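Local coordinates for protein poly(ADP-ribose) glycohydrolase (Thermomonospora curvata, PDB 3SIG) that probably hydrolyses poly(ADP-ribose) to release ADP-ribose, the product found bound in the pocket of its macrodomain-like catalytic fold, at residues F94-A97 / E98-G101; R5-A8 / A9-E13; A177-R180 / R181-G184. All coordinates share one frame; numbering follows the deposited sequence.

Contact 1 (F94-A97 / E98-G101); sequences FASA and EHPG. With AR6 ([(2R,3S,4R,5R)-5-(6-aminopurin-9-yl)-3,4-dihydroxy-oxolan-2-yl]methyl [hydroxy-[[(2R,3S,4R,5S)-3,4,5-trihydroxyoxolan-2-yl]methoxy]phosphoryl] hydrogen phosphate), chain B.
The loop leaving strand 90-94 lines the ADP-ribose pocket of this macrodomain-like fold, and Ser96 shapes it by receiving the backbone N-H groups of both Glu98 and His99. The first of these bonds makes an ST turn: Glu98 N donates to Ser96 OG over 3.0 Å with an N-H...O angle of 157°. The second, from His99 N to the same OG, is equally long and only slightly more bent, so one hydroxyl oxygen gathers two successive amides. The hydroxyl can do this because OG stands opposite the backbone N (chi1 172°) and points into the turn that follows. A water lies 2.6 Å from Ser96 OG and is also hydrogen-bonded to His99 ND1, reaching the imidazole at its edge and in its plane. The ring thereby gains a water-mediated tie to the serine, while CB of Glu98 lies 3.6 Å above one face of the His99 ring, out over its edge atoms and not over its centre.

Ser96 also faces the ligand, its CB lying 3.4 Å from AR6 O2D. Its backbone N is hydrogen-bonded to Glu112 OE1, whereas Glu112 OE2 accepts from Gly101 N; the one carboxylate of Glu112 thus links Ser96 and Gly101, on either side of the turn, and bonds the ligand through OE1. Upstream, Phe94 runs beside the bridging part of the ligand. Its CB is 3.4 Å from the diphosphate oxygen AR6 O1B, and the ring is met at its edge, near its plane, where CD2 lies 3.4 Å from AR6 O5'.

Contact 2 (R5-A8 / A9-E13); sequences RAIA and AETVE
Side chains of Thr11 and Val12 fold back over the carbonyls of Ile7 and Ala8, one turn earlier in the N-terminal helix 2-17. Thr11 OG1 lies 3.3 Å from Ile7 O, placed there because it sits beside its own backbone N and opposite the carbonyl carbon (chi1 -69°). In the same way Val12 brings its CG2 branch to 3.6 Å from Ala8 O. Ala9 and Glu10 use only their first carbons: CB of Ala9 is 3.7 Å from Arg5 O, and CB of Glu10 is 3.5 Å from Ile7 O.

The frame beneath these contacts is a regular alpha-helical ladder of i-to-i+4 bonds: Ala9 N to Arg5 O, Glu10 N to Ala6 O, Thr11 N to Ile7 O and Val12 N to Ala8 O, all 2.9 to 3.0 Å long with N-H...O angles of 157° to 167°. Their uniformity is the evidence for an undistorted helix. The Thr11 N to Ile7 O bond is the shortest, at 2.9 Å, and approaches nearly in line with the carbonyl; the other three donors arrive somewhat tilted from the carbonyl plane.

Polar ends on one flank are held from outside the helix. Glu10 OE1 forms a salt bridge with Arg157 NH2, and that same nitrogen is hydrogen-bonded to Thr11 OG1, which also bonds the backbone oxygen of Arg117, in helix 111-118. Ile7 and Thr11 rest on strand 147-157 through Arg157 and Phe156, while buried Ala8, together with Val12, meets Leu105 of the loop ahead of helix 111-118.

Contact 3 (A177-R180 / R181-G184); sequences APNR and RAIG
Asn179 lays its carboxamide beside the methyl of Ala182, with CG 3.7 Å from Ala182 CB, while its oxygen takes the amide hydrogen of that residue. The bond from Ala182 N to Asn179 OD1 measures 3.1 Å, but the donor stands 57° out of the carbonyl plane, so it comes in from above the amide and does not lie on a lone pair. Placing CG opposite the backbone N (chi1 -166°) carries OD1 forward over the first turn, where CB of Arg181 also lies 3.6 Å from it. This is the N-cap of the short helix 180-183: Asn179 is the residue just before the helix, and its side chain accepts from the third residue after it. Asn179 is also the centre of an inverse gamma turn, closed by a weak bond from Arg180 N to Pro178 O, which bends the chain out of the loop and into the helix. An alanine here would remove OD1 and ND2 and is likely to leave the N-H of Ala182 with the weak bond to Asn179 O and to cost Tyr143 OH its bond to ND2.

The backbone O of Asn179 receives Ile183 N over 3.1 Å, in its carbonyl plane, and CG1 of Ile183 packs 3.4 Å from that same oxygen. At the far end Gly184 N closes the last turn on Arg180 O at 2.9 Å, and the positive phi of Gly184 (61°) takes the chain off the helix. Arg181 bends at chi3 and carries its guanidinium away from the helix to the pocket loop: NE bonds Val224 O and NH2 bonds Gly223 O, and the backbone N atoms of those two residues are themselves hydrogen-bonded to AR6.

Overall arrangement
All three contacts are local, each within one unbroken run of chain, yet they occupy different levels of the fold. Contacts 1 and 2 are partly buried, and contact 3 is a surface contact. Contact 1 is the most central, its centre about 10 Å from the chain centre, and touches the ligand; the centres of contacts 3 and 2 lie about 18 Å and 20 Å from the chain centre. Contacts 1 and 3 follow neighbouring parallel strands, 90-94 and 163-175, and both rely on a side-chain oxygen accepting backbone N-H groups: a serine hydroxyl in a loop, an asparagine amide at a helix start. Contact 2 depends on mid-helix backbone bonds, with charged pairing on its flank.

Contact 1 (F94-A97 / E98-G101)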
ATOM      1  N   PHE A  94       1.049   0.383   3.182  1.00  7.30           N
ATOM      2  CA  PHE A  94       1.098   0.059   4.604  1.00  7.86           C
ATOM      3  C   PHE A  94       0.990   1.395   5.346  1.00  8.03           C
ATOM      4  O   PHE A  94       1.973   2.028   5.789  1.00  8.89           O
ATOM      5  CB  PHE A  94       2.401  -0.648   4.970  1.00  8.99           C
ATOM      6  CG  PHE A  94       2.713  -1.893   4.153  1.00  8.23           C
ATOM      7  CD1 PHE A  94       1.753  -2.598   3.431  1.00  7.09           C
ATOM      8  CD2 PHE A  94       4.002  -2.421   4.190  1.00  9.00           C
ATOM      9  CE1 PHE A  94       2.082  -3.748   2.731  1.00  7.48           C
ATOM     10  CE2 PHE A  94       4.342  -3.570   3.476  1.00  9.45           C
ATOM     11  CZ  PHE A  94       3.388  -4.227   2.741  1.00  9.09           C
ATOM     12  N   ALA A  95      -0.249   1.850   5.469  1.00  7.85           N
ATOM     13  CA  ALA A  95      -0.540   3.246   5.707  1.00  8.41           C
ATOM     14  C   ALA A  95      -0.390   3.690   7.132  1.00  8.06           C
ATOM     15  O   ALA A  95      -0.686   2.938   8.072  1.00  9.22           O
ATOM     16  CB  ALA A  95      -1.950   3.488   5.290  1.00  9.80           C
ATOM     17  N   SER A  96      -0.026   4.961   7.286  1.00  9.20           N
ATOM     18  CA  SER A  96      -0.267   5.735   8.488  1.00  9.59           C
ATOM     19  C   SER A  96      -1.756   6.025   8.569  1.00  9.01           C
ATOM     20  O   SER A  96      -2.413   6.396   7.599  1.00  9.81           O
ATOM     21  CB  SER A  96       0.472   7.051   8.402  1.00 11.46           C
ATOM     22  OG  SER A  96       0.088   7.901   9.496  1.00 11.31           O
ATOM     23  N   ALA A  97      -2.314   5.918   9.767  1.00 10.02           N
ATOM     24  CA  ALA A  97      -3.690   6.332  10.009  1.00 11.48           C
ATOM     25  C   ALA A  97      -3.844   7.842  10.131  1.00 11.68           C
ATOM     26  O   ALA A  97      -4.962   8.357  10.054  1.00 12.60           O
ATOM     27  CB  ALA A  97      -4.189   5.669  11.287  1.00 12.31           C
ATOM     28  N   GLU A  98      -2.726   8.530  10.337  1.00 11.22           N
ATOM     29  CA  GLU A  98      -2.725   9.930  10.803  1.00 13.10           C
ATOM     30  C   GLU A  98      -2.144  10.935   9.812  1.00 12.70           C
ATOM     31  O   GLU A  98      -2.500  12.105   9.871  1.00 13.74           O
ATOM     32  CB  GLU A  98      -1.908  10.034  12.081  1.00 18.39           C
ATOM     33  CG  GLU A  98      -2.467   9.207  13.223  1.00 24.95           C
ATOM     34  CD  GLU A  98      -1.635   9.275  14.507  1.00 36.12           C
ATOM     35  OE1 GLU A  98      -0.399   9.484  14.439  1.00 36.06           O
ATOM     36  OE2 GLU A  98      -2.233   9.101  15.586  1.00 42.31           O
ATOM     37  N   HIS A  99      -1.234  10.524   8.929  1.00 12.01           N
ATOM     38  CA  HIS A  99      -0.576  11.446   8.009  1.00 11.71           C
ATOM     39  C   HIS A  99      -0.467  10.854   6.622  1.00 10.80           C
ATOM     40  O   HIS A  99       0.073   9.769   6.456  1.00 11.56           O
ATOM     41  CB  HIS A  99       0.828  11.806   8.503  1.00 19.73           C
ATOM     42  CG  HIS A  99       0.834  12.402   9.875  1.00 25.14           C
ATOM     43  ND1 HIS A  99       1.208  11.690  10.994  1.00 27.10           N
ATOM     44  CD2 HIS A  99       0.447  13.620  10.315  1.00 26.74           C
ATOM     45  CE1 HIS A  99       1.087  12.457  12.063  1.00 26.00           C
ATOM     46  NE2 HIS A  99       0.619  13.630  11.679  1.00 26.24           N
ATOM     47  N   PRO A 100      -0.956  11.582   5.614  1.00  9.81           N
ATOM     48  CA  PRO A 100      -0.910  11.053   4.239  1.00 10.62           C
ATOM     49  C   PRO A 100       0.521  10.989   3.721  1.00 12.21           C
ATOM     50  O   PRO A 100       1.209  12.022   3.703  1.00 13.77           O
ATOM     51  CB  PRO A 100      -1.764  12.071   3.453  1.00 12.30           C
ATOM     52  CG  PRO A 100      -1.672  13.354   4.269  1.00 13.91           C
ATOM     53  CD  PRO A 100      -1.646  12.887   5.682  1.00 13.74           C
ATOM     54  N   GLY A 101       0.987   9.820   3.317  1.00 10.49           N
ATOM     55  CA  GLY A 101       2.393   9.655   2.948  1.00 10.42           C
ATOM     56  C   GLY A 101       3.307   9.513   4.167  1.00 11.33           C
ATOM     57  O   GLY A 101       4.546   9.522   4.032  1.00 12.56           O
TER
HETATM   58  N1  AR6 B 280       8.486  -2.851  -0.151  1.00  9.49           N
HETATM   59  C2  AR6 B 280       8.142  -4.024   0.371  1.00 10.25           C
HETATM   60  N3  AR6 B 280       8.279  -4.387   1.679  1.00  8.90           N
HETATM   61  C4  AR6 B 280       8.795  -3.409   2.458  1.00 10.35           C
HETATM   62  C5  AR6 B 280       9.177  -2.120   1.944  1.00  9.51           C
HETATM   63  C6  AR6 B 280       8.980  -1.909   0.604  1.00  9.54           C
HETATM   64  N6  AR6 B 280       9.351  -0.689   0.038  1.00 11.25           N
HETATM   65  N7  AR6 B 280       9.654  -1.368   3.075  1.00 10.07           N
HETATM   66  C8  AR6 B 280       9.591  -2.155   4.097  1.00 10.32           C
HETATM   67  N9  AR6 B 280       9.093  -3.394   3.823  1.00  9.56           N
HETATM   68  PA  AR6 B 280       6.412  -0.787   7.222  1.00 10.02           P
HETATM   69  PB  AR6 B 280       3.937  -0.889   8.877  1.00  9.49           P
HETATM   70  C1' AR6 B 280       8.826  -4.556   4.667  1.00 10.60           C
HETATM   71  O1A AR6 B 280       7.215  -0.781   8.473  1.00 11.74           O
HETATM   72  O1B AR6 B 280       2.534  -1.161   8.372  1.00  9.97           O
HETATM   73  C1D AR6 B 280       5.114   4.257   7.940  1.00 10.70           C
HETATM   74  O1D AR6 B 280       5.780   5.321   8.559  1.00 12.62           O
HETATM   75  C2' AR6 B 280       9.691  -4.629   5.907  1.00  9.74           C
HETATM   76  O2' AR6 B 280       9.976  -5.966   6.211  1.00 12.26           O
HETATM   77  O2A AR6 B 280       6.627   0.333   6.236  1.00 10.77           O
HETATM   78  O2B AR6 B 280       4.516  -1.815   9.894  1.00 10.19           O
HETATM   79  C2D AR6 B 280       3.694   4.642   7.794  1.00 11.61           C
HETATM   80  O2D AR6 B 280       3.429   5.899   7.276  1.00  9.81           O
HETATM   81  C3' AR6 B 280       8.798  -4.051   6.944  1.00 11.11           C
HETATM   82  O3' AR6 B 280       9.055  -4.556   8.213  1.00 12.06           O
HETATM   83  O3A AR6 B 280       4.869  -0.915   7.583  1.00  9.27           O
HETATM   84  C3D AR6 B 280       3.038   4.135   9.007  1.00  9.66           C
HETATM   85  O3D AR6 B 280       3.152   5.191   9.925  1.00 13.34           O
HETATM   86  C4' AR6 B 280       7.409  -4.404   6.495  1.00 10.59           C
HETATM   87  O4' AR6 B 280       7.491  -4.610   5.102  1.00  9.66           O
HETATM   88  C4D AR6 B 280       3.872   2.955   9.360  1.00  9.86           C
HETATM   89  O4D AR6 B 280       5.160   3.128   8.788  1.00 11.50           O
HETATM   90  C5' AR6 B 280       6.325  -3.387   6.827  1.00 10.40           C
HETATM   91  O5' AR6 B 280       6.676  -2.105   6.332  1.00 10.44           O
HETATM   92  C5D AR6 B 280       3.271   1.623   8.915  1.00  9.41           C
HETATM   93  O5D AR6 B 280       4.071   0.581   9.440  1.00  9.55           O
HETATM   94  O   HOH W   1       2.214   8.705  10.735  1.00 24.71           O

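Contact 2 (R5-A8 / A9-E13)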
ATOM      1  N   ARG A   5      14.572  13.438   2.286  1.00 15.27           N
ATOM      2  CA  ARG A   5      13.830  14.680   2.438  1.00 16.52           C
ATOM      3  C   ARG A   5      13.893  15.487   1.134  1.00 16.12           C
ATOM      4  O   ARG A   5      12.885  16.061   0.689  1.00 16.24           O
ATOM      5  CB  ARG A   5      14.392  15.455   3.633  1.00 21.19           C
ATOM      6  CG  ARG A   5      13.652  16.719   3.969  1.00 30.57           C
ATOM      7  CD  ARG A   5      14.332  17.448   5.132  1.00 42.31           C
ATOM      8  NE  ARG A   5      13.964  18.865   5.169  1.00 58.41           N
ATOM      9  CZ  ARG A   5      14.663  19.814   5.792  1.00 67.53           C
ATOM     10  NH1 ARG A   5      15.782  19.510   6.441  1.00 70.90           N
ATOM     11  NH2 ARG A   5      14.248  21.077   5.766  1.00 67.77           N
ATOM     12  N   ALA A   6      15.072  15.563   0.509  1.00 15.80           N
ATOM     13  CA  ALA A   6      15.230  16.284  -0.747  1.00 17.20           C
ATOM     14  C   ALA A   6      14.379  15.668  -1.861  1.00 16.40           C
ATOM     15  O   ALA A   6      13.738  16.381  -2.622  1.00 16.53           O
ATOM     16  CB  ALA A   6      16.699  16.334  -1.166  1.00 20.99           C
ATOM     17  N   ILE A   7      14.390  14.348  -1.952  1.00 13.98           N
ATOM     18  CA  ILE A   7      13.584  13.658  -2.946  1.00 13.55           C
ATOM     19  C   ILE A   7      12.086  13.916  -2.730  1.00 13.22           C
ATOM     20  O   ILE A   7      11.354  14.241  -3.667  1.00 13.25           O
ATOM     21  CB  ILE A   7      13.875  12.159  -2.926  1.00 13.21           C
ATOM     22  CG1 ILE A   7      15.273  11.911  -3.510  1.00 17.67           C
ATOM     23  CG2 ILE A   7      12.834  11.420  -3.730  1.00 15.84           C
ATOM     24  CD1 ILE A   7      15.757  10.515  -3.287  1.00 20.61           C
ATOM     25  N   ALA A   8      11.652  13.832  -1.475  1.00 12.49           N
ATOM     26  CA  ALA A   8      10.258  14.145  -1.158  1.00 12.55           C
ATOM     27  C   ALA A   8       9.856  15.543  -1.585  1.00 12.92           C
ATOM     28  O   ALA A   8       8.791  15.718  -2.183  1.00 14.34           O
ATOM     29  CB  ALA A   8      10.006  13.974   0.300  1.00 13.95           C
ATOM     30  N   ALA A   9      10.689  16.539  -1.317  1.00 15.03           N
ATOM     31  CA  ALA A   9      10.364  17.889  -1.719  1.00 14.72           C
ATOM     32  C   ALA A   9      10.311  18.006  -3.239  1.00 16.22           C
ATOM     33  O   ALA A   9       9.487  18.743  -3.783  1.00 15.61           O
ATOM     34  CB  ALA A   9      11.394  18.871  -1.117  1.00 17.08           C
ATOM     35  N   GLU A  10      11.231  17.338  -3.919  1.00 13.01           N
ATOM     36  CA  GLU A  10      11.234  17.369  -5.383  1.00 14.28           C
ATOM     37  C   GLU A  10       9.930  16.755  -5.930  1.00 12.63           C
ATOM     38  O   GLU A  10       9.332  17.274  -6.867  1.00 13.92           O
ATOM     39  CB  GLU A  10      12.418  16.613  -5.944  1.00 13.02           C
ATOM     40  CG  GLU A  10      12.524  16.724  -7.469  1.00 19.87           C
ATOM     41  CD  GLU A  10      13.687  15.948  -8.041  1.00 22.25           C
ATOM     42  OE1 GLU A  10      13.690  14.712  -7.977  1.00 19.28           O
ATOM     43  OE2 GLU A  10      14.604  16.590  -8.582  1.00 25.66           O
ATOM     44  N   THR A  11       9.488  15.669  -5.309  1.00 12.87           N
ATOM     45  CA  THR A  11       8.245  15.039  -5.741  1.00 12.04           C
ATOM     46  C   THR A  11       7.064  15.986  -5.536  1.00 12.59           C
ATOM     47  O   THR A  11       6.222  16.131  -6.425  1.00 12.96           O
ATOM     48  CB  THR A  11       8.049  13.734  -5.016  1.00 11.88           C
ATOM     49  OG1 THR A  11       9.036  12.825  -5.491  1.00 12.51           O
ATOM     50  CG2 THR A  11       6.641  13.136  -5.274  1.00 13.31           C
ATOM     51  N   VAL A  12       6.990  16.660  -4.397  1.00 13.38           N
ATOM     52  CA  VAL A  12       5.942  17.647  -4.231  1.00 15.75           C
ATOM     53  C   VAL A  12       5.997  18.749  -5.292  1.00 17.03           C
ATOM     54  O   VAL A  12       4.950  19.145  -5.785  1.00 15.92           O
ATOM     55  CB  VAL A  12       5.996  18.237  -2.829  1.00 16.47           C
ATOM     56  CG1 VAL A  12       5.131  19.523  -2.748  1.00 22.04           C
ATOM     57  CG2 VAL A  12       5.538  17.192  -1.830  1.00 20.18           C
ATOM     58  N   GLU A  13       7.192  19.222  -5.656  1.00 15.95           N
ATOM     59  CA  GLU A  13       7.351  20.213  -6.735  1.00 14.67           C
ATOM     60  C   GLU A  13       6.819  19.656  -8.063  1.00 15.01           C
ATOM     61  O   GLU A  13       6.110  20.332  -8.805  1.00 16.05           O
ATOM     62  CB  GLU A  13       8.823  20.641  -6.915  1.00 17.80           C
ATOM     63  CG  GLU A  13       9.034  21.586  -8.117  1.00 19.13           C
ATOM     64  CD  GLU A  13      10.487  22.054  -8.330  1.00 28.94           C
ATOM     65  OE1 GLU A  13      11.344  21.800  -7.461  1.00 34.71           O
ATOM     66  OE2 GLU A  13      10.766  22.680  -9.377  1.00 32.94           O
TER

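Contact 3 (A177-R180 / R181-G184)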
ATOM      1  N   ALA A 177      -2.657  -0.989   9.174  1.00  8.91           N
ATOM      2  CA  ALA A 177      -2.693  -2.144  10.066  1.00  9.53           C
ATOM      3  C   ALA A 177      -2.823  -1.604  11.489  1.00  9.86           C
ATOM      4  O   ALA A 177      -2.407  -0.475  11.778  1.00 10.22           O
ATOM      5  CB  ALA A 177      -1.424  -2.983   9.931  1.00  8.82           C
ATOM      6  N   PRO A 178      -3.357  -2.414  12.413  1.00 10.84           N
ATOM      7  CA  PRO A 178      -3.351  -1.983  13.815  1.00 11.67           C
ATOM      8  C   PRO A 178      -1.921  -1.733  14.274  1.00 12.92           C
ATOM      9  O   PRO A 178      -0.986  -2.447  13.902  1.00 12.58           O
ATOM     10  CB  PRO A 178      -3.988  -3.158  14.540  1.00 12.72           C
ATOM     11  CG  PRO A 178      -3.823  -4.324  13.637  1.00 13.53           C
ATOM     12  CD  PRO A 178      -3.921  -3.764  12.247  1.00 10.99           C
ATOM     13  N   ASN A 179      -1.735  -0.727  15.105  1.00 13.38           N
ATOM     14  CA  ASN A 179      -0.439  -0.397  15.657  1.00 15.04           C
ATOM     15  C   ASN A 179      -0.197  -1.265  16.894  1.00 15.36           C
ATOM     16  O   ASN A 179      -0.410  -0.853  18.055  1.00 16.24           O
ATOM     17  CB  ASN A 179      -0.392   1.084  16.006  1.00 18.47           C
ATOM     18  CG  ASN A 179       1.005   1.587  16.258  1.00 19.11           C
ATOM     19  OD1 ASN A 179       1.888   0.847  16.669  1.00 17.13           O
ATOM     20  ND2 ASN A 179       1.226   2.851  15.943  1.00 25.99           N
ATOM     21  N   ARG A 180       0.252  -2.477  16.633  1.00 14.33           N
ATOM     22  CA  ARG A 180       0.492  -3.438  17.712  1.00 14.78           C
ATOM     23  C   ARG A 180       1.575  -2.972  18.662  1.00 15.77           C
ATOM     24  O   ARG A 180       1.561  -3.292  19.857  1.00 17.28           O
ATOM     25  CB  ARG A 180       0.830  -4.809  17.126  1.00 16.22           C
ATOM     26  CG  ARG A 180       0.862  -5.891  18.206  1.00 19.04           C
ATOM     27  CD  ARG A 180       1.152  -7.265  17.686  1.00 28.53           C
ATOM     28  NE  ARG A 180       1.251  -8.207  18.804  1.00 44.79           N
ATOM     29  CZ  ARG A 180       0.219  -8.856  19.340  1.00 59.85           C
ATOM     30  NH1 ARG A 180      -0.997  -8.683  18.857  1.00 65.77           N
ATOM     31  NH2 ARG A 180       0.405  -9.689  20.355  1.00 62.73           N
ATOM     32  N   ARG A 181       2.538  -2.225  18.153  1.00 19.05           N
ATOM     33  CA  ARG A 181       3.602  -1.705  18.988  1.00 19.74           C
ATOM     34  C   ARG A 181       3.023  -0.799  20.069  1.00 19.15           C
ATOM     35  O   ARG A 181       3.412  -0.862  21.237  1.00 22.11           O
ATOM     36  CB  ARG A 181       4.608  -0.967  18.125  1.00 23.32           C
ATOM     37  CG  ARG A 181       5.841  -0.517  18.857  1.00 30.18           C
ATOM     38  CD  ARG A 181       6.844   0.130  17.905  1.00 41.90           C
ATOM     39  NE  ARG A 181       7.229  -0.766  16.814  1.00 56.72           N
ATOM     40  CZ  ARG A 181       8.269  -1.601  16.843  1.00 71.37           C
ATOM     41  NH1 ARG A 181       9.052  -1.671  17.913  1.00 77.10           N
ATOM     42  NH2 ARG A 181       8.528  -2.370  15.795  1.00 72.52           N
ATOM     43  N   ALA A 182       2.052   0.021  19.693  1.00 20.36           N
ATOM     44  CA  ALA A 182       1.432   0.923  20.640  1.00 19.54           C
ATOM     45  C   ALA A 182       0.463   0.244  21.617  1.00 22.31           C
ATOM     46  O   ALA A 182       0.283   0.684  22.753  1.00 24.10           O
ATOM     47  CB  ALA A 182       0.730   2.030  19.890  1.00 23.82           C
ATOM     48  N   ILE A 183      -0.158  -0.833  21.161  1.00 19.34           N
ATOM     49  CA  ILE A 183      -1.084  -1.611  21.975  1.00 19.71           C
ATOM     50  C   ILE A 183      -0.370  -2.461  23.015  1.00 20.22           C
ATOM     51  O   ILE A 183      -0.874  -2.668  24.114  1.00 21.50           O
ATOM     52  CB  ILE A 183      -1.905  -2.517  21.052  1.00 17.75           C
ATOM     53  CG1 ILE A 183      -2.904  -1.667  20.258  1.00 17.40           C
ATOM     54  CG2 ILE A 183      -2.625  -3.585  21.851  1.00 19.99           C
ATOM     55  CD1 ILE A 183      -3.404  -2.310  19.011  1.00 20.45           C
ATOM     56  N   GLY A 184       0.802  -2.976  22.667  1.00 21.72           N
ATOM     57  CA  GLY A 184       1.495  -3.891  23.552  1.00 22.43           C
ATOM     58  C   GLY A 184       0.649  -5.125  23.779  1.00 21.20           C
ATOM     59  O   GLY A 184       0.032  -5.647  22.864  1.00 22.20           O
TER